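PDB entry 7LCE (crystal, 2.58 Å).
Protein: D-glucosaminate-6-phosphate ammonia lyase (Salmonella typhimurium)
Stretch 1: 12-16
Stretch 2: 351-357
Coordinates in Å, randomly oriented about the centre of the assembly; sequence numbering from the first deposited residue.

Stretch 1 12-16: KKVIN
Stretch 2 351-357: GEMALIV

A strand packs nearly perpendicular to the first turns of a helix from the far end of the same chain, in a small contact that joins an isoleucine-centred apolar patch to one lysine–glutamate salt bridge. The strand is extended (phi/psi of I15 -115/117°) and the helix regular (I356 -65/-41°); their axes approach to 9.6 Å at a signed crossing angle of -97°, and the register is set by I15 CA and E352 CA, 6.7 Å apart. G351 is the N-cap, its phi/psi of 91/-27° suited to glycine, and the helix then runs from E352, with I356 N donating to E352 O at 3.1 Å.

The CA-to-CB bonds alternate, those of K13 and I15 pointing toward the helix and those of V14 and N16 away. I15 (chi1 m, chi2 t) is the most covered residue: its CD1 lies 3.8 Å from L355 CB, and its CG2 3.7 Å from I356 CD1. L355 and I356 both adopt m, t.

E352 (chi1 m, chi2 t, chi3 -30°) also points toward the strand, where its OE1 lies 3.7 Å from I15 CG2. K13 extends through three t torsions before chi4 turns to p, bringing NZ to 3.5 Å from E352 OE2, a salt bridge whose hydrogen bond is weak. The lysine's aliphatic portion also meets the helix, with K13 CE 4.1 Å from L355 CD1.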

# COMPACT_ATOMS: atom_id res chain seq x y z
N LYS A 12 16.07 19.20 -52.62
CA LYS A 12 16.73 20.46 -52.95
C LYS A 12 18.22 20.40 -52.62
O LYS A 12 18.64 19.76 -51.65
CB LYS A 12 16.10 21.62 -52.18
CG LYS A 12 14.61 21.76 -52.36
CD LYS A 12 14.07 22.83 -51.43
CE LYS A 12 13.55 24.02 -52.21
NZ LYS A 12 12.95 25.04 -51.31
N LYS A 13 19.01 21.08 -53.44
CA LYS A 13 20.40 21.33 -53.09
C LYS A 13 20.44 22.36 -51.97
O LYS A 13 19.85 23.43 -52.08
CB LYS A 13 21.19 21.82 -54.30
CG LYS A 13 22.60 22.25 -53.99
CD LYS A 13 23.35 22.67 -55.24
CE LYS A 13 24.74 23.18 -54.89
NZ LYS A 13 25.54 22.13 -54.19
N VAL A 14 21.14 22.03 -50.89
CA VAL A 14 21.17 22.87 -49.69
C VAL A 14 22.54 23.52 -49.57
O VAL A 14 23.57 22.86 -49.73
CB VAL A 14 20.85 22.05 -48.43
CG1 VAL A 14 20.91 22.93 -47.19
CG2 VAL A 14 19.48 21.39 -48.56
N ILE A 15 22.55 24.82 -49.28
CA ILE A 15 23.76 25.57 -48.99
C ILE A 15 23.66 26.03 -47.54
O ILE A 15 22.77 26.82 -47.20
CB ILE A 15 23.96 26.76 -49.93
CG1 ILE A 15 23.99 26.29 -51.38
CG2 ILE A 15 25.24 27.51 -49.58
CD1 ILE A 15 24.27 27.41 -52.37
N ASN A 16 24.58 25.56 -46.70
CA ASN A 16 24.53 25.82 -45.27
C ASN A 16 25.46 26.99 -44.94
O ASN A 16 26.67 26.90 -45.16
CB ASN A 16 24.94 24.58 -44.48
CG ASN A 16 24.67 24.73 -42.99
OD1 ASN A 16 24.57 25.84 -42.47
ND2 ASN A 16 24.56 23.60 -42.30
N GLY A 351 32.54 27.38 -54.27
CA GLY A 351 31.61 27.73 -55.31
C GLY A 351 30.22 28.10 -54.81
O GLY A 351 29.52 28.87 -55.47
N GLU A 352 29.82 27.57 -53.65
CA GLU A 352 28.50 27.89 -53.11
C GLU A 352 28.39 29.36 -52.72
O GLU A 352 27.29 29.92 -52.75
CB GLU A 352 28.20 26.98 -51.92
CG GLU A 352 28.24 25.50 -52.28
CD GLU A 352 27.75 24.60 -51.16
OE1 GLU A 352 27.91 24.96 -49.98
OE2 GLU A 352 27.20 23.51 -51.47
N MET A 353 29.51 30.01 -52.37
CA MET A 353 29.46 31.44 -52.07
C MET A 353 28.98 32.23 -53.28
O MET A 353 28.18 33.16 -53.13
CB MET A 353 30.83 31.93 -51.62
CG MET A 353 31.06 31.78 -50.13
SD MET A 353 30.00 32.90 -49.20
CE MET A 353 30.22 32.29 -47.53
N ALA A 354 29.45 31.88 -54.47
CA ALA A 354 29.00 32.57 -55.67
C ALA A 354 27.51 32.35 -55.90
O ALA A 354 26.82 33.25 -56.40
CB ALA A 354 29.79 32.09 -56.89
N LEU A 355 27.00 31.17 -55.55
CA LEU A 355 25.58 30.89 -55.73
C LEU A 355 24.72 31.75 -54.81
O LEU A 355 23.64 32.20 -55.20
CB LEU A 355 25.32 29.41 -55.47
CG LEU A 355 26.06 28.45 -56.41
CD1 LEU A 355 25.83 27.00 -56.00
CD2 LEU A 355 25.61 28.68 -57.85
N ILE A 356 25.19 32.00 -53.58
CA ILE A 356 24.42 32.82 -52.64
C ILE A 356 24.28 34.24 -53.16
O ILE A 356 23.22 34.86 -53.05
CB ILE A 356 25.06 32.78 -51.24
CG1 ILE A 356 25.09 31.34 -50.71
CG2 ILE A 356 24.30 33.67 -50.28
CD1 ILE A 356 25.70 31.22 -49.32
N VAL A 357 25.36 34.79 -53.73
CA VAL A 357 25.29 36.14 -54.28
C VAL A 357 24.33 36.18 -55.46
O VAL A 357 23.58 37.15 -55.64
CB VAL A 357 26.69 36.63 -54.68
CG1 VAL A 357 26.64 38.09 -55.10
CG2 VAL A 357 27.66 36.44 -53.53